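Local coordinates for initiator protein NS1 (Murine minute virus, PDB 4R94) that nicks the viral replication origin through its N-terminal, magnesium-dependent nickase domain and, as a whole protein, also unwinds DNA to initiate and direct viral DNA replication, at residues A[31-36]-A[180-185]; A[76-81]-A[217-222]; A[88-93]-A[155-160]; A[120-125]-A[222-227]. All blocks are in the same frame, centred on the assembly; numbering follows the deposited sequence.

Contact 1 (A[31-36]-A[180-185]); sequences KNENVQ and NEWVTL
Trp182 lies with one indole face against the backbone of Asn32 and Glu33, where the end of strand 24-31 meets the start of strand 183-185 in the antiparallel sheet of this HUH-type nickase domain. Asn32 CA sits over the six-membered ring, 3.8 Å from its centroid, a CH-pi contact, and Glu33 N rests over the same face, above the CE2-CZ2 side of the ring. Val35 CG2 closes in on the indole edge, 3.9 Å from Trp182 CZ2. The main-chain bond from Lys31 N to Trp182 O (2.9 Å) ties the two backbones together beside the ring. Lys31, its chain extended beyond CG, lays CE and NZ across Thr184 CG2.

One shell out, three waters take over. One links Lys31 NZ to Glu181 O; the other two join the Glu33 carboxylate to Asn180, one at the backbone O and one at OD1. What positions Trp182 is the end of helix 167-179: Glu181, with positive phi, is the C' residue of a Schellman motif in which Trp182 N bonds to Ala177 O. Helix 142-160 also packs on the indole, and Trp153 NE1 of that helix donates a hydrogen bond to Lys31 O.

Contact 2 (A[76-81]-A[217-222]); sequences ETTVDE and ISTSPP
Ser220 and Asp80 meet through the serine hydroxyl, which receives the Asp80 backbone N-H in a nearly straight bond (N to OG 2.8 Å, 174° at the hydrogen). Ser220 OG stands beside its own backbone N, anti to the carbonyl carbon (chi1 -71°), on a CB that points at the other loop. The Asp80 side chain leans over the same serine: its OD1 comes within 3.3 Å of Ser220 CB, a contact with carbon. Asp80 holds the N-cap position of helix 81-104, though its carboxylate makes no capping bond.

Further back, Thr78 N donates to Ser218 O at 2.8 Å. Thr78 OG1 is placed between its backbone N and carbonyl carbon (chi1 54°), which leaves it near Ser218 O and Thr219 CA, and it shares a water with Ser220 N. Val79 supplies the apolar part. Its CG2, beside the backbone N, presses on the peptide joining Ser218 to Thr219, 3.6 Å from Ser218 C, and reaches Ile217 CG2 at 4.1 Å.

Two irregular loops are joined here, one leading into helix 81-104 and the other running from helix 203-211 to strand 227-232. Ile217 lies about 6 Å from the metal ligand Glu119, side chain to side chain, and its O is buried without a polar partner. Two N-H groups of 76-81 donate to Ser218 O and Ser220 OG, fixing the loops' relative position through neutral groups.

Contact 3 (A[88-93]-A[155-160]); sequences FIFDSL and RWLVTA
Phe90 CE1 lies 3.6 Å from Leu157 CD2, the side chains crossing at about a right angle. The approach to the phenyl ring is oblique. The same ring stacks with Trp126 of strand 125-134, which ties helix 81-104 to the central sheet.

Two residues on, Ser92 turns back into its own helix: its hydroxyl donates to Ile89 O at 2.7 Å, and that carbonyl also accepts the N-H of Leu93. Helices 81-104 and 142-160 run roughly antiparallel here, at 143° with local axes 11.1 Å apart, and the two probably form part of the helical layer against the sheet of the nickase domain.

Leu93 then spreads its two methyls over the partner helix. With CG beside the backbone N (chi1 -65°) and CD1 anti to CA (chi2 179°), CD1 lies 4.0 Å from Ala160 CB. CD2 instead approaches Trp156 obliquely, 3.9 Å from its CE3 and almost as near its CB. The indole also touches Lys96 and Cys97 of helix 81-104, and its NE1 is hydrogen-bonded to Glu100 OE1.

Contact 4 (A[120-125]-A[222-227]); sequences WGKDQG and PRDGGY
Trp120 packs its indole on Pro222 while its backbone pairs with the turn that follows. From CB, which lies 3.8 Å from Pro222 CB, the side chain leaves with CG anti to the backbone N (chi1 -173°), and CG meets Pro222 CB and CG. CD1, on the pyrrole side, faces the carboxylate of Asp224: OD1 sits 3.8 Å away at the indole edge, with the ring and carboxylate planes only 12° apart. NE1 is a little farther from the same oxygen, 4.1 Å from Asp224 OD1. On the other branch, CD2 makes the closest approach, 3.5 Å to Pro222 CG, and CE2 and CE3 lie beneath the same carbon, each 3.8 Å away. Pro222 CG stands over the five-membered ring, a CH-pi contact. Toward the benzo end, Gly125 CA lies over the opposite face, near CE2 and CZ2, while CZ3 and CH2 at the tip extend beyond the proline.

Two main-chain bonds fix the base of this side chain. Trp120 N donates to Gly226 O at 3.0 Å, and Gly225 N donates to Trp120 O at 2.7 Å. Residues 223-226 form a type II beta turn, with Gly225 at positive phi. Beside it, Asp224 OD2 rests on the aliphatic part of Lys122, 3.4 Å from CG; Lys122 NZ is too distant for a salt bridge.

The contact lies at the end of strand 112-121, next to the magnesium-binding residues Glu119 and His127. Gly125 O accepts from His127 ND1, Trp44 meets the indole edge-to-face, and the turn leads into strand 227-232, the antiparallel neighbour of strand 112-121.

Overall arrangement
The four contacts illustrate how one nickase domain is closed by pairings between distant parts of its chain. Contacts 2 and 4 are neighbours, with centres about 12 Å apart; they share Pro222, and Ile217 packs on Trp120. Contact 1, about 16 Å from contact 4 between centres, reaches the same antiparallel sheet and touches contact 4 where Lys31 meets Gln124. Contact 3 joins two helices about 13 Å from contact 1, centre to centre, and meets it where Leu157 touches Trp182. Contacts 1, 2 and 4 alternate their segments; both segments of contact 3 lie between those of contacts 1 and 2 but alternate with those of contact 4. All lie near strands carrying Glu119, His127 and His129.

Contact 1 (A[31-36]-A[180-185])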
# COMPACT_ATOMS: atom_id res chain seq x y z
N LYS A 31 -4.35 6.05 -2.17
CA LYS A 31 -4.33 6.41 -3.58
C LYS A 31 -4.05 7.88 -3.78
O LYS A 31 -3.82 8.61 -2.82
CB LYS A 31 -5.66 6.04 -4.25
CG LYS A 31 -6.83 6.83 -3.71
CD LYS A 31 -8.14 6.24 -4.24
CE LYS A 31 -9.33 6.85 -3.54
NZ LYS A 31 -10.58 6.12 -3.92
N ASN A 32 -4.04 8.30 -5.03
CA ASN A 32 -4.10 9.73 -5.32
C ASN A 32 -4.95 9.90 -6.56
O ASN A 32 -5.33 8.92 -7.21
CB ASN A 32 -2.71 10.38 -5.46
CG ASN A 32 -1.84 9.74 -6.54
OD1 ASN A 32 -2.32 9.21 -7.52
ND2 ASN A 32 -0.53 9.85 -6.35
N GLU A 33 -5.33 11.14 -6.82
CA GLU A 33 -6.16 11.46 -7.98
C GLU A 33 -5.51 12.63 -8.65
O GLU A 33 -4.76 13.38 -8.03
CB GLU A 33 -7.59 11.79 -7.56
CG GLU A 33 -8.31 10.60 -6.92
CD GLU A 33 -9.67 10.94 -6.38
OE1 GLU A 33 -10.09 12.11 -6.53
OE2 GLU A 33 -10.31 10.03 -5.80
N ASN A 34 -5.76 12.78 -9.94
CA ASN A 34 -5.17 13.86 -10.71
C ASN A 34 -5.73 15.21 -10.31
O ASN A 34 -6.93 15.33 -10.03
CB ASN A 34 -5.39 13.62 -12.19
CG ASN A 34 -4.74 12.35 -12.65
OD1 ASN A 34 -3.61 12.05 -12.25
ND2 ASN A 34 -5.44 11.58 -13.49
N VAL A 35 -4.86 16.22 -10.24
CA VAL A 35 -5.27 17.53 -9.80
C VAL A 35 -4.67 18.58 -10.72
O VAL A 35 -3.51 18.48 -11.11
CB VAL A 35 -4.83 17.82 -8.34
CG1 VAL A 35 -5.23 19.22 -7.92
CG2 VAL A 35 -5.44 16.80 -7.40
N GLN A 36 -5.47 19.57 -11.10
CA GLN A 36 -4.91 20.73 -11.78
C GLN A 36 -5.19 21.98 -10.97
O GLN A 36 -6.35 22.31 -10.71
CB GLN A 36 -5.46 20.88 -13.19
CG GLN A 36 -4.67 21.97 -13.93
CD GLN A 36 -5.29 22.33 -15.25
OE1 GLN A 36 -6.19 23.18 -15.32
NE2 GLN A 36 -4.82 21.70 -16.32
N ASN A 180 -11.46 14.41 -0.48
CA ASN A 180 -11.76 13.37 -1.45
C ASN A 180 -11.29 11.98 -1.03
O ASN A 180 -11.27 11.06 -1.85
CB ASN A 180 -11.15 13.72 -2.81
CG ASN A 180 -11.93 14.80 -3.53
OD1 ASN A 180 -12.92 14.51 -4.20
ND2 ASN A 180 -11.48 16.03 -3.41
N GLU A 181 -10.92 11.86 0.24
CA GLU A 181 -10.60 10.58 0.86
C GLU A 181 -9.61 9.76 0.05
O GLU A 181 -9.95 8.69 -0.48
CB GLU A 181 -11.88 9.77 1.08
CG GLU A 181 -12.82 10.41 2.08
CD GLU A 181 -13.88 9.46 2.59
OE1 GLU A 181 -14.18 8.44 1.92
OE2 GLU A 181 -14.42 9.73 3.68
N TRP A 182 -8.38 10.26 -0.04
CA TRP A 182 -7.34 9.53 -0.74
C TRP A 182 -6.81 8.35 0.09
O TRP A 182 -5.91 7.64 -0.36
CB TRP A 182 -6.19 10.47 -1.12
CG TRP A 182 -6.53 11.40 -2.25
CD1 TRP A 182 -7.76 11.61 -2.81
CD2 TRP A 182 -5.62 12.24 -2.97
NE1 TRP A 182 -7.67 12.54 -3.83
CE2 TRP A 182 -6.36 12.94 -3.94
CE3 TRP A 182 -4.24 12.47 -2.88
CZ2 TRP A 182 -5.77 13.86 -4.82
CZ3 TRP A 182 -3.66 13.38 -3.74
CH2 TRP A 182 -4.42 14.06 -4.70
N VAL A 183 -7.34 8.17 1.30
CA VAL A 183 -7.25 6.87 1.95
C VAL A 183 -8.66 6.36 2.14
O VAL A 183 -9.46 7.04 2.79
CB VAL A 183 -6.56 6.90 3.31
CG1 VAL A 183 -6.53 5.50 3.90
CG2 VAL A 183 -5.12 7.46 3.19
N THR A 184 -8.98 5.19 1.58
CA THR A 184 -10.32 4.62 1.77
C THR A 184 -10.27 3.44 2.74
O THR A 184 -9.23 2.81 2.92
CB THR A 184 -10.93 4.15 0.43
OG1 THR A 184 -10.14 3.09 -0.13
CG2 THR A 184 -11.02 5.29 -0.56
N LEU A 185 -11.41 3.16 3.36
CA LEU A 185 -11.59 2.06 4.30
C LEU A 185 -12.70 1.14 3.79
O LEU A 185 -13.77 1.63 3.42
CB LEU A 185 -11.92 2.60 5.69
CG LEU A 185 -12.46 1.60 6.72
CD1 LEU A 185 -11.34 0.70 7.24
CD2 LEU A 185 -13.15 2.37 7.84
O HOH W 1 -12.00 7.94 -2.29
O HOH W 2 -12.17 9.95 -4.12
O HOH W 3 -12.73 12.00 -5.76

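Contact 2 (A[76-81]-A[217-222])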
# COMPACT_ATOMS: atom_id res chain seq x y z
N GLU A 76 12.52 -10.44 -19.35
CA GLU A 76 12.94 -9.05 -19.22
C GLU A 76 11.83 -8.20 -18.61
O GLU A 76 10.64 -8.50 -18.75
CB GLU A 76 13.37 -8.48 -20.58
CG GLU A 76 12.22 -8.17 -21.54
CD GLU A 76 11.64 -9.41 -22.19
OE1 GLU A 76 12.21 -10.51 -22.01
OE2 GLU A 76 10.62 -9.29 -22.90
N THR A 77 12.23 -7.13 -17.93
CA THR A 77 11.28 -6.19 -17.35
C THR A 77 11.48 -4.83 -18.00
O THR A 77 12.61 -4.35 -18.10
CB THR A 77 11.47 -6.07 -15.82
OG1 THR A 77 11.89 -7.33 -15.28
CG2 THR A 77 10.17 -5.63 -15.16
N THR A 78 10.40 -4.21 -18.45
CA THR A 78 10.50 -2.89 -19.08
C THR A 78 9.61 -1.85 -18.40
O THR A 78 9.09 -0.96 -19.07
CB THR A 78 10.13 -2.95 -20.58
OG1 THR A 78 8.83 -3.54 -20.74
CG2 THR A 78 11.16 -3.75 -21.37
N VAL A 79 9.43 -1.96 -17.09
CA VAL A 79 8.70 -0.93 -16.36
C VAL A 79 9.51 0.36 -16.36
O VAL A 79 10.71 0.33 -16.10
CB VAL A 79 8.40 -1.36 -14.90
CG1 VAL A 79 7.68 -0.24 -14.16
CG2 VAL A 79 7.58 -2.64 -14.88
N ASP A 80 8.85 1.49 -16.65
CA ASP A 80 9.51 2.81 -16.64
C ASP A 80 10.27 3.05 -15.34
O ASP A 80 9.81 2.70 -14.26
CB ASP A 80 8.49 3.94 -16.84
CG ASP A 80 7.96 4.03 -18.26
OD1 ASP A 80 8.50 3.34 -19.15
OD2 ASP A 80 6.99 4.79 -18.48
N GLU A 81 11.44 3.68 -15.46
CA GLU A 81 12.22 4.02 -14.30
C GLU A 81 11.48 4.99 -13.38
O GLU A 81 11.56 4.85 -12.15
CB GLU A 81 13.56 4.63 -14.72
CG GLU A 81 14.45 3.62 -15.42
CD GLU A 81 14.65 2.37 -14.58
OE1 GLU A 81 14.99 2.50 -13.39
OE2 GLU A 81 14.47 1.25 -15.12
N ILE A 217 3.26 -6.81 -12.88
CA ILE A 217 3.48 -5.77 -13.88
C ILE A 217 4.93 -5.80 -14.37
O ILE A 217 5.88 -5.71 -13.58
CB ILE A 217 3.15 -4.38 -13.31
CG1 ILE A 217 1.65 -4.29 -13.00
CG2 ILE A 217 3.62 -3.26 -14.26
CD1 ILE A 217 1.29 -3.07 -12.15
N SER A 218 5.11 -5.90 -15.68
CA SER A 218 6.45 -6.01 -16.26
C SER A 218 6.68 -5.03 -17.40
O SER A 218 7.73 -5.03 -18.03
CB SER A 218 6.68 -7.43 -16.76
OG SER A 218 5.64 -7.79 -17.65
N THR A 219 5.68 -4.19 -17.67
CA THR A 219 5.71 -3.28 -18.80
C THR A 219 5.20 -1.90 -18.42
O THR A 219 4.51 -1.73 -17.42
CB THR A 219 4.85 -3.81 -19.98
OG1 THR A 219 3.47 -3.85 -19.57
CG2 THR A 219 5.27 -5.21 -20.40
N SER A 220 5.54 -0.92 -19.24
CA SER A 220 4.84 0.36 -19.21
C SER A 220 4.21 0.60 -20.58
O SER A 220 4.90 0.51 -21.60
CB SER A 220 5.79 1.50 -18.83
OG SER A 220 6.15 1.42 -17.46
N PRO A 221 2.90 0.86 -20.63
CA PRO A 221 1.95 1.01 -19.51
C PRO A 221 1.69 -0.31 -18.80
O PRO A 221 1.71 -1.36 -19.44
CB PRO A 221 0.67 1.52 -20.19
CG PRO A 221 1.08 1.90 -21.59
CD PRO A 221 2.22 1.01 -21.92
N PRO A 222 1.43 -0.25 -17.49
CA PRO A 222 1.18 -1.45 -16.68
C PRO A 222 -0.03 -2.23 -17.15
O PRO A 222 -0.99 -1.64 -17.65
CB PRO A 222 0.92 -0.88 -15.28
CG PRO A 222 1.46 0.49 -15.29
CD PRO A 222 1.33 0.98 -16.70
O HOH W 4 7.07 -1.85 -21.71

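Contact 3 (A[88-93]-A[155-160])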
# COMPACT_ATOMS: atom_id res chain seq x y z
N PHE A 88 8.40 3.13 -5.21
CA PHE A 88 9.29 2.97 -4.05
C PHE A 88 9.07 4.09 -3.03
O PHE A 88 8.99 3.85 -1.82
CB PHE A 88 10.76 2.95 -4.47
CG PHE A 88 11.11 1.84 -5.41
CD1 PHE A 88 10.32 0.70 -5.48
CD2 PHE A 88 12.23 1.94 -6.22
CE1 PHE A 88 10.64 -0.32 -6.35
CE2 PHE A 88 12.55 0.92 -7.10
CZ PHE A 88 11.76 -0.21 -7.16
N ILE A 89 8.99 5.32 -3.53
CA ILE A 89 8.68 6.45 -2.68
C ILE A 89 7.32 6.24 -2.00
O ILE A 89 7.21 6.42 -0.81
CB ILE A 89 8.69 7.76 -3.48
CG1 ILE A 89 10.14 8.09 -3.86
CG2 ILE A 89 8.07 8.89 -2.65
CD1 ILE A 89 10.29 9.24 -4.83
N PHE A 90 6.29 5.86 -2.75
CA PHE A 90 4.98 5.70 -2.11
C PHE A 90 5.00 4.59 -1.06
O PHE A 90 4.34 4.70 -0.03
CB PHE A 90 3.89 5.41 -3.15
CG PHE A 90 3.43 6.61 -3.91
CD1 PHE A 90 3.43 7.89 -3.33
CD2 PHE A 90 2.95 6.47 -5.21
CE1 PHE A 90 2.98 9.00 -4.05
CE2 PHE A 90 2.49 7.58 -5.91
CZ PHE A 90 2.51 8.84 -5.34
N ASP A 91 5.78 3.53 -1.29
CA ASP A 91 5.87 2.46 -0.30
C ASP A 91 6.40 3.02 1.01
O ASP A 91 5.84 2.76 2.08
CB ASP A 91 6.77 1.32 -0.79
CG ASP A 91 6.57 0.04 0.00
OD1 ASP A 91 5.44 -0.49 0.01
OD2 ASP A 91 7.56 -0.43 0.63
N SER A 92 7.43 3.86 0.92
CA SER A 92 7.97 4.47 2.13
C SER A 92 6.95 5.40 2.80
O SER A 92 6.84 5.40 4.02
CB SER A 92 9.30 5.23 1.85
OG SER A 92 9.12 6.44 1.13
N LEU A 93 6.21 6.19 2.02
CA LEU A 93 5.24 7.13 2.58
C LEU A 93 4.03 6.44 3.22
O LEU A 93 3.56 6.88 4.29
CB LEU A 93 4.75 8.11 1.50
CG LEU A 93 5.82 9.06 0.93
CD1 LEU A 93 5.16 9.93 -0.12
CD2 LEU A 93 6.50 9.92 2.01
N ARG A 155 -0.56 14.96 4.33
CA ARG A 155 0.59 15.72 4.79
C ARG A 155 1.86 15.32 4.08
O ARG A 155 2.61 16.19 3.61
CB ARG A 155 0.76 15.56 6.30
CG ARG A 155 -0.19 16.45 7.06
CD ARG A 155 -0.08 16.23 8.55
NE ARG A 155 1.19 16.73 9.07
CZ ARG A 155 1.56 16.62 10.34
NH1 ARG A 155 0.76 16.04 11.22
NH2 ARG A 155 2.74 17.10 10.73
N TRP A 156 2.12 14.02 4.00
CA TRP A 156 3.34 13.54 3.35
C TRP A 156 3.33 13.77 1.85
O TRP A 156 4.36 14.12 1.27
CB TRP A 156 3.57 12.06 3.65
CG TRP A 156 4.24 11.85 4.95
CD1 TRP A 156 3.69 11.32 6.09
CD2 TRP A 156 5.57 12.26 5.30
NE1 TRP A 156 4.62 11.33 7.10
CE2 TRP A 156 5.78 11.90 6.65
CE3 TRP A 156 6.62 12.86 4.59
CZ2 TRP A 156 6.99 12.13 7.31
CZ3 TRP A 156 7.82 13.09 5.25
CH2 TRP A 156 7.99 12.72 6.59
N LEU A 157 2.18 13.58 1.19
CA LEU A 157 2.11 13.85 -0.23
C LEU A 157 2.47 15.29 -0.56
O LEU A 157 3.20 15.55 -1.52
CB LEU A 157 0.72 13.53 -0.78
CG LEU A 157 0.39 12.05 -0.89
CD1 LEU A 157 -1.05 11.90 -1.36
CD2 LEU A 157 1.32 11.30 -1.86
N VAL A 158 1.96 16.23 0.22
CA VAL A 158 2.25 17.64 -0.08
C VAL A 158 3.74 17.92 0.15
O VAL A 158 4.35 18.73 -0.55
CB VAL A 158 1.36 18.57 0.78
CG1 VAL A 158 1.87 20.01 0.76
CG2 VAL A 158 -0.13 18.45 0.31
N THR A 159 4.35 17.22 1.10
CA THR A 159 5.79 17.40 1.32
C THR A 159 6.61 16.77 0.19
O THR A 159 7.67 17.29 -0.19
CB THR A 159 6.23 16.83 2.67
OG1 THR A 159 5.33 17.28 3.70
CG2 THR A 159 7.65 17.28 3.02
N ALA A 160 6.12 15.67 -0.38
CA ALA A 160 6.87 14.94 -1.40
C ALA A 160 6.59 15.44 -2.82
O ALA A 160 7.27 15.04 -3.76
CB ALA A 160 6.55 13.44 -1.32

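Contact 4 (A[120-125]-A[222-227])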
# COMPACT_ATOMS: atom_id res chain seq x y z
N TRP A 120 -2.06 -1.55 -10.09
CA TRP A 120 -2.44 -0.60 -11.12
C TRP A 120 -3.81 -0.97 -11.61
O TRP A 120 -3.99 -2.01 -12.24
CB TRP A 120 -1.44 -0.61 -12.28
CG TRP A 120 -1.71 0.48 -13.27
CD1 TRP A 120 -2.57 0.44 -14.34
CD2 TRP A 120 -1.11 1.77 -13.28
NE1 TRP A 120 -2.54 1.64 -15.01
CE2 TRP A 120 -1.65 2.47 -14.39
CE3 TRP A 120 -0.17 2.40 -12.47
CZ2 TRP A 120 -1.28 3.78 -14.69
CZ3 TRP A 120 0.21 3.70 -12.78
CH2 TRP A 120 -0.34 4.38 -13.88
N GLY A 121 -4.79 -0.13 -11.29
CA GLY A 121 -6.16 -0.40 -11.68
C GLY A 121 -6.44 0.10 -13.08
O GLY A 121 -5.86 1.09 -13.53
N LYS A 122 -7.34 -0.61 -13.77
CA LYS A 122 -7.74 -0.24 -15.12
C LYS A 122 -8.18 1.22 -15.20
O LYS A 122 -7.82 1.94 -16.14
CB LYS A 122 -8.86 -1.16 -15.59
CG LYS A 122 -9.58 -0.68 -16.84
CD LYS A 122 -10.74 -1.61 -17.18
CE LYS A 122 -11.67 -0.98 -18.21
NZ LYS A 122 -10.94 -0.60 -19.46
N ASP A 123 -8.95 1.65 -14.21
CA ASP A 123 -9.50 3.00 -14.20
C ASP A 123 -8.68 3.99 -13.37
O ASP A 123 -8.33 5.07 -13.84
CB ASP A 123 -10.95 2.96 -13.70
CG ASP A 123 -11.86 2.13 -14.62
OD1 ASP A 123 -11.69 2.20 -15.85
OD2 ASP A 123 -12.74 1.40 -14.10
N GLN A 124 -8.35 3.61 -12.14
CA GLN A 124 -7.69 4.54 -11.20
C GLN A 124 -6.16 4.57 -11.29
O GLN A 124 -5.55 5.50 -10.78
CB GLN A 124 -8.08 4.21 -9.76
CG GLN A 124 -7.47 2.91 -9.24
CD GLN A 124 -7.85 2.63 -7.80
OE1 GLN A 124 -7.66 3.47 -6.92
NE2 GLN A 124 -8.41 1.44 -7.55
N GLY A 125 -5.55 3.56 -11.89
CA GLY A 125 -4.10 3.53 -11.98
C GLY A 125 -3.50 3.12 -10.65
O GLY A 125 -4.03 2.24 -9.99
N PRO A 222 1.43 -0.25 -17.49
CA PRO A 222 1.18 -1.45 -16.68
C PRO A 222 -0.03 -2.23 -17.15
O PRO A 222 -0.99 -1.64 -17.65
CB PRO A 222 0.92 -0.88 -15.28
CG PRO A 222 1.46 0.49 -15.29
CD PRO A 222 1.33 0.98 -16.70
N ARG A 223 0.03 -3.55 -17.00
CA ARG A 223 -1.12 -4.40 -17.28
C ARG A 223 -2.23 -4.06 -16.30
O ARG A 223 -1.99 -3.92 -15.10
CB ARG A 223 -0.75 -5.87 -17.16
CG ARG A 223 -1.91 -6.80 -17.38
CD ARG A 223 -1.58 -8.23 -17.00
NE ARG A 223 -2.77 -9.07 -17.08
CZ ARG A 223 -3.70 -9.15 -16.13
NH1 ARG A 223 -3.57 -8.43 -15.02
NH2 ARG A 223 -4.75 -9.94 -16.30
N ASP A 224 -3.45 -3.91 -16.79
CA ASP A 224 -4.54 -3.52 -15.91
C ASP A 224 -4.78 -4.60 -14.86
O ASP A 224 -4.85 -5.79 -15.16
CB ASP A 224 -5.80 -3.22 -16.70
CG ASP A 224 -5.75 -1.87 -17.38
OD1 ASP A 224 -4.83 -1.07 -17.06
OD2 ASP A 224 -6.63 -1.58 -18.22
N GLY A 225 -4.84 -4.16 -13.60
CA GLY A 225 -5.09 -5.05 -12.49
C GLY A 225 -3.86 -5.75 -11.94
O GLY A 225 -3.97 -6.56 -11.01
N GLY A 226 -2.69 -5.46 -12.51
CA GLY A 226 -1.47 -6.12 -12.09
C GLY A 226 -0.91 -5.53 -10.80
O GLY A 226 -1.35 -4.47 -10.36
N TYR A 227 0.04 -6.22 -10.19
CA TYR A 227 0.70 -5.70 -8.99
C TYR A 227 2.15 -5.34 -9.29
O TYR A 227 2.81 -5.93 -10.16
CB TYR A 227 0.64 -6.72 -7.83
CG TYR A 227 1.64 -7.87 -7.96
CD1 TYR A 227 1.35 -8.99 -8.74
CD2 TYR A 227 2.87 -7.84 -7.31
CE1 TYR A 227 2.26 -10.02 -8.88
CE2 TYR A 227 3.78 -8.87 -7.42
CZ TYR A 227 3.47 -9.96 -8.22
OH TYR A 227 4.37 -11.00 -8.36